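Long-range contacts in tRNA(His) guanylyltransferase (Saccharomyces cerevisiae, PDB 5XOX), which adds a single guanosine to the 5' end (position -1) of tRNA(His), a 3'-5' polymerization that uses GTP, ATP and magnesium: residues Asp47-Leu53 and Leu112-Phe117; Phe105-Val110 and Leu127-Asp131. Residue numbers count along the deposited sequence, not the author numbering.

Interaction 1 of 2, residues Asp47-Leu53 and Leu112-Phe117. With GTP (guanosine-5'-triphosphate), chain G.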
ATOM      1  N   ASP A  47      11.376  31.208  19.073  1.00 85.47           N
ATOM      2  CA  ASP A  47      11.559  31.087  20.521  1.00 91.75           C
ATOM      3  C   ASP A  47      12.697  30.152  20.830  1.00 92.28           C
ATOM      4  O   ASP A  47      12.578  28.931  20.685  1.00 89.02           O
ATOM      5  CB  ASP A  47      10.306  30.619  21.264  1.00 96.49           C
ATOM      6  CG  ASP A  47      10.368  30.959  22.767  1.00101.19           C
ATOM      7  OD1 ASP A  47      11.379  30.633  23.425  1.00 95.57           O
ATOM      8  OD2 ASP A  47       9.395  31.515  23.316  1.00110.29           O
ATOM      9  N   GLU A  48      13.774  30.778  21.300  1.00 85.63           N
ATOM     10  CA  GLU A  48      15.040  30.142  21.617  1.00 86.26           C
ATOM     11  C   GLU A  48      14.785  28.871  22.458  1.00101.99           C
ATOM     12  O   GLU A  48      15.229  27.762  22.114  1.00103.30           O
ATOM     13  CB  GLU A  48      15.918  31.159  22.369  1.00 91.39           C
ATOM     14  CG  GLU A  48      17.297  30.723  22.862  1.00103.77           C
ATOM     15  CD  GLU A  48      17.917  31.728  23.858  1.00115.75           C
ATOM     16  OE1 GLU A  48      17.947  31.420  25.081  1.00111.91           O
ATOM     17  OE2 GLU A  48      18.340  32.829  23.428  1.00129.00           O
ATOM     18  N   ASN A  49      14.013  29.031  23.530  1.00108.84           N
ATOM     19  CA  ASN A  49      13.764  27.953  24.474  1.00 94.15           C
ATOM     20  C   ASN A  49      12.986  26.825  23.784  1.00 82.30           C
ATOM     21  O   ASN A  49      13.336  25.657  23.908  1.00 82.52           O
ATOM     22  CB  ASN A  49      13.008  28.492  25.690  1.00 94.96           C
ATOM     23  CG  ASN A  49      13.887  29.352  26.586  1.00101.09           C
ATOM     24  OD1 ASN A  49      15.045  29.017  26.842  1.00105.24           O
ATOM     25  ND2 ASN A  49      13.351  30.496  27.029  1.00105.49           N
ATOM     26  N   ALA A  50      11.945  27.183  23.038  1.00 80.48           N
ATOM     27  CA  ALA A  50      11.154  26.204  22.293  1.00 77.76           C
ATOM     28  C   ALA A  50      12.048  25.348  21.431  1.00 74.70           C
ATOM     29  O   ALA A  50      11.987  24.109  21.462  1.00 74.60           O
ATOM     30  CB  ALA A  50      10.122  26.900  21.435  1.00 77.73           C
ATOM     31  N   LEU A  51      12.893  26.040  20.675  1.00 76.94           N
ATOM     32  CA  LEU A  51      13.810  25.406  19.742  1.00 74.30           C
ATOM     33  C   LEU A  51      14.788  24.452  20.453  1.00 77.71           C
ATOM     34  O   LEU A  51      15.053  23.353  19.976  1.00 80.36           O
ATOM     35  CB  LEU A  51      14.586  26.468  18.963  1.00 74.48           C
ATOM     36  CG  LEU A  51      14.030  27.017  17.643  1.00 74.62           C
ATOM     37  CD1 LEU A  51      14.289  26.004  16.537  1.00 78.15           C
ATOM     38  CD2 LEU A  51      12.560  27.419  17.706  1.00 74.34           C
ATOM     39  N   LYS A  52      15.305  24.858  21.608  1.00 82.54           N
ATOM     40  CA  LYS A  52      16.287  24.032  22.311  1.00 84.70           C
ATOM     41  C   LYS A  52      15.603  22.849  23.026  1.00 81.62           C
ATOM     42  O   LYS A  52      16.244  21.839  23.335  1.00 73.21           O
ATOM     43  CB  LYS A  52      17.074  24.868  23.322  1.00 83.88           C
ATOM     44  CG  LYS A  52      18.415  25.397  22.831  1.00 80.43           C
ATOM     45  CD  LYS A  52      19.092  26.199  23.944  1.00 89.31           C
ATOM     46  CE  LYS A  52      18.231  27.342  24.473  1.00 90.42           C
ATOM     47  NZ  LYS A  52      18.880  28.077  25.612  1.00 86.63           N
ATOM     48  N   LEU A  53      14.310  22.994  23.317  1.00 74.49           N
ATOM     49  CA  LEU A  53      13.517  21.898  23.850  1.00 74.09           C
ATOM     50  C   LEU A  53      13.421  20.856  22.765  1.00 73.67           C
ATOM     51  O   LEU A  53      13.812  19.691  22.951  1.00 78.31           O
ATOM     52  CB  LEU A  53      12.137  22.390  24.306  1.00 75.68           C
ATOM     53  CG  LEU A  53      10.948  21.440  24.388  1.00 74.78           C
ATOM     54  CD1 LEU A  53      11.288  20.399  25.351  1.00 75.23           C
ATOM     55  CD2 LEU A  53       9.737  22.184  24.910  1.00 77.01           C
ATOM     56  N   LEU A 112      10.403  17.305  29.318  1.00 79.66           N
ATOM     57  CA  LEU A 112      11.469  18.302  29.473  1.00 81.00           C
ATOM     58  C   LEU A 112      10.952  19.736  29.356  1.00 82.46           C
ATOM     59  O   LEU A 112      11.728  20.716  29.466  1.00 83.85           O
ATOM     60  CB  LEU A 112      12.572  18.072  28.444  1.00 78.61           C
ATOM     61  CG  LEU A 112      13.320  16.740  28.403  1.00 77.25           C
ATOM     62  CD1 LEU A 112      13.906  16.611  27.037  1.00 74.49           C
ATOM     63  CD2 LEU A 112      14.411  16.626  29.420  1.00 79.40           C
ATOM     64  N   TRP A 113       9.644  19.858  29.143  1.00 82.36           N
ATOM     65  CA  TRP A 113       8.996  21.161  29.235  1.00 84.42           C
ATOM     66  C   TRP A 113       9.236  21.912  30.538  1.00 91.01           C
ATOM     67  O   TRP A 113       9.402  23.138  30.523  1.00 89.97           O
ATOM     68  CB  TRP A 113       7.511  21.028  29.065  1.00 84.34           C
ATOM     69  CG  TRP A 113       6.865  22.352  29.045  1.00 86.47           C
ATOM     70  CD1 TRP A 113       6.575  23.141  30.118  1.00 91.07           C
ATOM     71  CD2 TRP A 113       6.423  23.071  27.890  1.00 93.71           C
ATOM     72  NE1 TRP A 113       5.958  24.291  29.706  1.00 96.74           N
ATOM     73  CE2 TRP A 113       5.856  24.273  28.340  1.00 95.20           C
ATOM     74  CE3 TRP A 113       6.435  22.806  26.513  1.00 87.43           C
ATOM     75  CZ2 TRP A 113       5.309  25.203  27.472  1.00 90.93           C
ATOM     76  CZ3 TRP A 113       5.894  23.731  25.655  1.00 82.27           C
ATOM     77  CH2 TRP A 113       5.336  24.913  26.135  1.00 85.45           C
ATOM     78  N   ALA A 114       9.195  21.182  31.651  1.00100.96           N
ATOM     79  CA  ALA A 114       9.563  21.726  32.955  1.00104.36           C
ATOM     80  C   ALA A 114      10.889  22.501  32.868  1.00 94.37           C
ATOM     81  O   ALA A 114      10.981  23.653  33.317  1.00 96.88           O
ATOM     82  CB  ALA A 114       9.667  20.580  34.002  1.00104.12           C
ATOM     83  N   LYS A 115      11.900  21.871  32.260  1.00 92.71           N
ATOM     84  CA  LYS A 115      13.235  22.461  32.210  1.00101.69           C
ATOM     85  C   LYS A 115      13.209  23.678  31.336  1.00 93.11           C
ATOM     86  O   LYS A 115      13.644  24.749  31.745  1.00118.41           O
ATOM     87  CB  LYS A 115      14.307  21.470  31.711  1.00100.53           C
ATOM     88  CG  LYS A 115      15.755  22.071  31.678  1.00105.68           C
ATOM     89  CD  LYS A 115      16.853  21.038  32.080  1.00117.49           C
ATOM     90  CE  LYS A 115      16.816  20.771  33.618  1.00124.41           C
ATOM     91  NZ  LYS A 115      17.824  19.828  34.210  1.00117.58           N
ATOM     92  N   PHE A 116      12.674  23.538  30.140  1.00 89.13           N
ATOM     93  CA  PHE A 116      12.744  24.668  29.232  1.00 88.82           C
ATOM     94  C   PHE A 116      11.795  25.845  29.531  1.00 91.51           C
ATOM     95  O   PHE A 116      12.095  26.990  29.187  1.00 92.62           O
ATOM     96  CB  PHE A 116      12.539  24.145  27.828  1.00 85.50           C
ATOM     97  CG  PHE A 116      13.693  23.339  27.339  1.00 82.78           C
ATOM     98  CD1 PHE A 116      14.781  23.963  26.754  1.00 82.44           C
ATOM     99  CD2 PHE A 116      13.735  21.973  27.538  1.00 96.30           C
ATOM    100  CE1 PHE A 116      15.862  23.238  26.312  1.00 80.62           C
ATOM    101  CE2 PHE A 116      14.818  21.236  27.105  1.00 98.63           C
ATOM    102  CZ  PHE A 116      15.886  21.874  26.491  1.00 99.90           C
ATOM    103  N   PHE A 117      10.670  25.585  30.186  1.00101.28           N
ATOM    104  CA  PHE A 117       9.731  26.665  30.496  1.00104.93           C
ATOM    105  C   PHE A 117       9.202  26.652  31.927  1.00106.97           C
ATOM    106  O   PHE A 117       8.031  26.334  32.180  1.00102.56           O
ATOM    107  CB  PHE A 117       8.547  26.629  29.543  1.00 96.72           C
ATOM    108  CG  PHE A 117       8.930  26.756  28.121  1.00 95.64           C
ATOM    109  CD1 PHE A 117       9.083  28.001  27.555  1.00110.79           C
ATOM    110  CD2 PHE A 117       9.133  25.642  27.344  1.00 95.01           C
ATOM    111  CE1 PHE A 117       9.440  28.136  26.237  1.00111.66           C
ATOM    112  CE2 PHE A 117       9.490  25.768  26.018  1.00 95.72           C
ATOM    113  CZ  PHE A 117       9.645  27.022  25.465  1.00100.98           C
TER
HETATM  114  PG  GTP G 301      -0.548  21.844  10.985  1.00 96.85           P
HETATM  115  O1G GTP G 301      -2.027  21.675  11.330  1.00 94.66           O
HETATM  116  O2G GTP G 301       0.098  20.474  10.994  1.00102.38           O
HETATM  117  O3G GTP G 301      -0.458  22.387   9.580  1.00111.48           O
HETATM  118  O3B GTP G 301       0.331  22.783  12.003  1.00 99.64           O
HETATM  119  PB  GTP G 301       0.240  24.401  12.247  1.00103.22           P
HETATM  120  O1B GTP G 301      -1.065  24.994  11.729  1.00106.93           O
HETATM  121  O2B GTP G 301       0.333  24.730  13.722  1.00107.16           O
HETATM  122  O3A GTP G 301       1.569  25.104  11.620  1.00105.28           O
HETATM  123  PA  GTP G 301       2.814  24.305  10.961  1.00 99.99           P
HETATM  124  O1A GTP G 301       3.308  23.327  12.002  1.00 96.82           O
HETATM  125  O2A GTP G 301       2.431  23.626   9.671  1.00112.57           O
HETATM  126  O5' GTP G 301       3.947  25.386  10.589  1.00 94.45           O
HETATM  127  C5' GTP G 301       4.957  25.757  11.506  1.00 95.79           C
HETATM  128  C4' GTP G 301       4.337  26.580  12.638  1.00 95.99           C
HETATM  129  O4' GTP G 301       5.097  26.406  13.815  1.00 90.61           O
HETATM  130  C3' GTP G 301       4.247  28.092  12.425  1.00 85.89           C
HETATM  131  O3' GTP G 301       2.952  28.484  12.006  1.00 85.02           O
HETATM  132  C2' GTP G 301       4.494  28.659  13.809  1.00 72.15           C
HETATM  133  O2' GTP G 301       3.301  29.284  14.222  1.00 65.41           O
HETATM  134  C1' GTP G 301       4.873  27.474  14.704  1.00 80.84           C
HETATM  135  N9  GTP G 301       6.163  27.687  15.374  1.00 89.24           N
HETATM  136  C8  GTP G 301       7.251  26.853  15.312  1.00101.52           C
HETATM  137  N7  GTP G 301       8.258  27.389  16.054  1.00101.54           N
HETATM  138  C5  GTP G 301       7.819  28.552  16.608  1.00 91.04           C
HETATM  139  C6  GTP G 301       8.412  29.510  17.442  1.00 81.69           C
HETATM  140  O6  GTP G 301       9.576  29.390  17.833  1.00 77.87           O
HETATM  141  N1  GTP G 301       7.674  30.619  17.836  1.00 86.37           N
HETATM  142  C2  GTP G 301       6.357  30.789  17.405  1.00 84.68           C
HETATM  143  N2  GTP G 301       5.620  31.849  17.771  1.00 74.50           N
HETATM  144  N3  GTP G 301       5.791  29.834  16.576  1.00 91.51           N
HETATM  145  C4  GTP G 301       6.499  28.739  16.187  1.00 89.34           C

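Interaction 2 of 2, residues Phe105-Val110 and Leu127-Asp131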
ATOM      1  N   PHE A 105       9.149  11.018  21.088  1.00 60.25           N
ATOM      2  CA  PHE A 105       9.383  12.429  20.979  1.00 60.86           C
ATOM      3  C   PHE A 105       8.340  13.196  21.765  1.00 63.10           C
ATOM      4  O   PHE A 105       8.692  13.986  22.639  1.00 64.64           O
ATOM      5  CB  PHE A 105       9.367  12.840  19.524  1.00 59.00           C
ATOM      6  CG  PHE A 105      10.083  14.141  19.234  1.00 64.92           C
ATOM      7  CD1 PHE A 105       9.432  15.365  19.372  1.00 60.56           C
ATOM      8  CD2 PHE A 105      11.394  14.139  18.782  1.00 72.34           C
ATOM      9  CE1 PHE A 105      10.070  16.535  19.084  1.00 61.00           C
ATOM     10  CE2 PHE A 105      12.041  15.317  18.504  1.00 59.05           C
ATOM     11  CZ  PHE A 105      11.374  16.513  18.654  1.00 60.21           C
ATOM     12  N   THR A 106       7.064  12.964  21.474  1.00 62.34           N
ATOM     13  CA  THR A 106       6.006  13.639  22.221  1.00 64.30           C
ATOM     14  C   THR A 106       6.260  13.538  23.732  1.00 66.56           C
ATOM     15  O   THR A 106       6.208  14.524  24.471  1.00 68.64           O
ATOM     16  CB  THR A 106       4.622  13.042  21.910  1.00 63.85           C
ATOM     17  OG1 THR A 106       4.279  13.269  20.543  1.00 62.15           O
ATOM     18  CG2 THR A 106       3.573  13.656  22.792  1.00 66.17           C
ATOM     19  N   SER A 107       6.571  12.330  24.174  1.00 66.29           N
ATOM     20  CA  SER A 107       6.849  12.076  25.572  1.00 68.42           C
ATOM     21  C   SER A 107       7.973  12.990  26.017  1.00 74.07           C
ATOM     22  O   SER A 107       7.843  13.672  27.034  1.00 93.66           O
ATOM     23  CB  SER A 107       7.224  10.613  25.806  1.00 67.81           C
ATOM     24  OG  SER A 107       7.391  10.325  27.185  1.00 70.06           O
ATOM     25  N   ASN A 108       9.057  13.036  25.244  1.00 68.19           N
ATOM     26  CA  ASN A 108      10.225  13.838  25.621  1.00 75.34           C
ATOM     27  C   ASN A 108       9.942  15.355  25.697  1.00 85.65           C
ATOM     28  O   ASN A 108      10.482  16.073  26.564  1.00 93.84           O
ATOM     29  CB  ASN A 108      11.370  13.600  24.645  1.00 67.47           C
ATOM     30  CG  ASN A 108      12.300  12.532  25.102  1.00 67.65           C
ATOM     31  OD1 ASN A 108      13.280  12.798  25.793  1.00 69.19           O
ATOM     32  ND2 ASN A 108      12.020  11.304  24.691  1.00 90.57           N
ATOM     33  N   TYR A 109       9.105  15.836  24.787  1.00 69.68           N
ATOM     34  CA  TYR A 109       8.677  17.215  24.799  1.00 71.12           C
ATOM     35  C   TYR A 109       7.966  17.534  26.105  1.00 84.13           C
ATOM     36  O   TYR A 109       8.348  18.479  26.819  1.00106.69           O
ATOM     37  CB  TYR A 109       7.768  17.461  23.611  1.00 69.54           C
ATOM     38  CG  TYR A 109       7.637  18.893  23.193  1.00 70.44           C
ATOM     39  CD1 TYR A 109       8.593  19.441  22.365  1.00 90.10           C
ATOM     40  CD2 TYR A 109       6.524  19.669  23.525  1.00 72.37           C
ATOM     41  CE1 TYR A 109       8.509  20.735  21.927  1.00 88.64           C
ATOM     42  CE2 TYR A 109       6.421  20.984  23.071  1.00 73.32           C
ATOM     43  CZ  TYR A 109       7.432  21.501  22.266  1.00 72.28           C
ATOM     44  OH  TYR A 109       7.424  22.779  21.768  1.00 73.11           O
ATOM     45  N   VAL A 110       6.963  16.720  26.439  1.00 74.05           N
ATOM     46  CA  VAL A 110       6.125  17.030  27.597  1.00 76.86           C
ATOM     47  C   VAL A 110       6.929  16.908  28.882  1.00 78.99           C
ATOM     48  O   VAL A 110       6.742  17.681  29.819  1.00 81.85           O
ATOM     49  CB  VAL A 110       4.905  16.126  27.668  1.00 76.47           C
ATOM     50  CG1 VAL A 110       3.956  16.604  28.754  1.00 79.54           C
ATOM     51  CG2 VAL A 110       4.219  16.037  26.322  1.00 74.16           C
ATOM     52  N   LEU A 127      -2.415  20.859  24.763  1.00 82.60           N
ATOM     53  CA  LEU A 127      -1.274  19.976  24.932  1.00 78.55           C
ATOM     54  C   LEU A 127      -0.583  19.721  23.604  1.00 76.83           C
ATOM     55  O   LEU A 127      -1.235  19.688  22.564  1.00 84.64           O
ATOM     56  CB  LEU A 127      -1.736  18.671  25.585  1.00 77.71           C
ATOM     57  CG  LEU A 127      -1.136  18.267  26.946  1.00 96.80           C
ATOM     58  CD1 LEU A 127      -1.377  19.270  28.080  1.00 97.79           C
ATOM     59  CD2 LEU A 127      -1.537  16.828  27.347  1.00 97.12           C
ATOM     60  N   PRO A 128       0.753  19.593  23.628  1.00 71.85           N
ATOM     61  CA  PRO A 128       1.520  19.349  22.407  1.00 70.62           C
ATOM     62  C   PRO A 128       1.312  17.938  21.878  1.00 74.87           C
ATOM     63  O   PRO A 128       1.405  17.019  22.679  1.00 74.35           O
ATOM     64  CB  PRO A 128       2.967  19.569  22.869  1.00 70.41           C
ATOM     65  CG  PRO A 128       2.974  19.217  24.285  1.00 70.41           C
ATOM     66  CD  PRO A 128       1.615  19.589  24.821  1.00 71.92           C
ATOM     67  N   TYR A 129       1.035  17.763  20.586  1.00 68.87           N
ATOM     68  CA  TYR A 129       0.909  16.422  20.014  1.00 67.96           C
ATOM     69  C   TYR A 129       1.352  16.500  18.571  1.00 71.29           C
ATOM     70  O   TYR A 129       1.168  17.536  17.920  1.00 69.39           O
ATOM     71  CB  TYR A 129      -0.517  15.834  20.176  1.00 68.95           C
ATOM     72  CG  TYR A 129      -1.655  16.487  19.431  1.00 70.70           C
ATOM     73  CD1 TYR A 129      -2.251  17.632  19.906  1.00 72.03           C
ATOM     74  CD2 TYR A 129      -2.143  15.947  18.253  1.00 85.22           C
ATOM     75  CE1 TYR A 129      -3.309  18.235  19.223  1.00 74.02           C
ATOM     76  CE2 TYR A 129      -3.202  16.546  17.554  1.00 87.68           C
ATOM     77  CZ  TYR A 129      -3.783  17.695  18.045  1.00 76.25           C
ATOM     78  OH  TYR A 129      -4.833  18.299  17.365  1.00 77.05           O
ATOM     79  N   PHE A 130       2.019  15.446  18.088  1.00 74.95           N
ATOM     80  CA  PHE A 130       2.779  15.628  16.864  1.00 61.56           C
ATOM     81  C   PHE A 130       2.350  14.616  15.770  1.00 68.60           C
ATOM     82  O   PHE A 130       2.165  13.429  16.040  1.00 75.07           O
ATOM     83  CB  PHE A 130       4.295  15.470  17.087  1.00 60.61           C
ATOM     84  CG  PHE A 130       4.904  16.422  18.122  1.00 62.52           C
ATOM     85  CD1 PHE A 130       4.142  17.333  18.814  1.00 64.84           C
ATOM     86  CD2 PHE A 130       6.285  16.531  18.237  1.00 83.54           C
ATOM     87  CE1 PHE A 130       4.693  18.174  19.736  1.00 69.61           C
ATOM     88  CE2 PHE A 130       6.868  17.423  19.132  1.00 63.76           C
ATOM     89  CZ  PHE A 130       6.067  18.242  19.879  1.00 73.73           C
ATOM     90  N   ASP A 131       2.211  15.081  14.533  1.00 60.14           N
ATOM     91  CA  ASP A 131       2.071  14.178  13.386  1.00 60.35           C
ATOM     92  C   ASP A 131       3.425  13.582  13.029  1.00 52.47           C
ATOM     93  O   ASP A 131       4.430  14.295  13.012  1.00 57.12           O
ATOM     94  CB  ASP A 131       1.489  14.926  12.188  1.00 73.62           C
ATOM     95  CG  ASP A 131       1.352  14.057  10.963  1.00106.21           C
ATOM     96  OD1 ASP A 131       2.123  13.095  10.827  1.00123.16           O
ATOM     97  OD2 ASP A 131       0.505  14.362  10.100  1.00125.28           O
TER

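Interaction 1 of 2, residues Asp47-Leu53 and Leu112-Phe117
D47 opens the first segment by facing two ways. Its backbone N donates to O6 of the GTP base (2.8 Å), and as N-cap residue of helix 48-64 it takes a weak bond from the N of N49 on OD1 (3.1 Å). Aspartate suits the N-cap, its short carboxylate reaching back to a first-turn amide; the base contact is main-chain and does not depend on the side chain. E48 points sideways, its OE1 3.5 Å from NZ of K52 in an i to i+4 salt bridge, which suits an exposed flank. N49, where the backbones come nearest (CA of N49 to CA of F116, 5.9 Å), lays its CB 3.6 Å from CE1 of F117. A50 is small enough to admit F117, whose CZ lies 3.3 Å from the N of A50. L51 turns away, and its CD2 lies 3.6 Å from O6 of GTP. K52 touches F116 by its backbone and CB, its amine leading away. L53 is the hub: its CA sits over the F116 ring, 3.4 Å from the centroid and 6° off the normal, a CH-pi contact, its CD2 meets CE3 of W113 (3.7 Å) and CE2 of F117 (3.8 Å), and its CD1 lies 4.1 Å from CB of L112. A branched aliphatic chain fills the space among the three rings. The segments run roughly antiparallel, at 147° with axes 9.9 Å apart. F42 packs against D47, A50, W113 and F117. The whole is a helix pair in which the capped N-terminus of helix 48-64 forms part of the guanine-binding pocket.

Interaction 2 of 2, residues Phe105-Val110 and Leu127-Asp131
An edge-to-face aromatic pair stands out where helix 94-116 meets the start of strand 130-137: the edge of F130 points at the face of Y109, centroids 5.1 Å apart and planes at 70°. F130 also meets F105, one turn before Y109, but rim to rim, CD1 of F105 lying 3.3 Å from CE2 of F130, with planes at 51°. The F130 ring lies against both in an aromatic cluster; a flat apolar ring can offer its edge to one neighbour and its rim to another. P128, two residues before F130, points the same way, as alternate residues of an extended chain do; its CB lies 3.6 Å from CD2 of Y109 and its CG 4.0 Å from CG2 of V110. The compact proline ring and the beta-branched valine meet as rigid apolar surfaces. T106 lies against the extended chain, CG2 4.0 Å from the O of P128 and OG1 4.0 Å from the N of F130; OG1 bonds to the O of G102, so a hydroxyl can be buried. Y129 points away, its ring edge-to-face with F104 of a second subunit, whose S103 bonds to the O of F130 while S107 OG and P128 O bond reciprocally between the subunits. The backbones of Y129 and D131 pair with K31 and the metal ligand D29, and the F130 ring meets that of F33, a GTP-binding residue. This is helix-on-sheet packing, on the start of strand 130-137, outermost within this chain, and the residues just before it, beside the catalytic site at a subunit interface.

How the interactions relate
Both interactions draw on helix 94-116: interaction 2 uses an inner part of it and interaction 1 its C-terminal end. They touch where CG of L53 lies 3.5 Å from CE1 of Y109, their centres being 12 Å apart, so the apolar layer is continuous. Interaction 2 is wholly buried, joins helix to sheet through aromatic rings and proline, and continues into a second subunit. Interaction 1 is partly buried, pairs two helices, and combines its aromatic-aliphatic core with a charged, exposed flank and a polar helix end. Their relation to the active site differs too: 47-53 binds GTP directly, whereas 127-131 borders residues that bind GTP and magnesium.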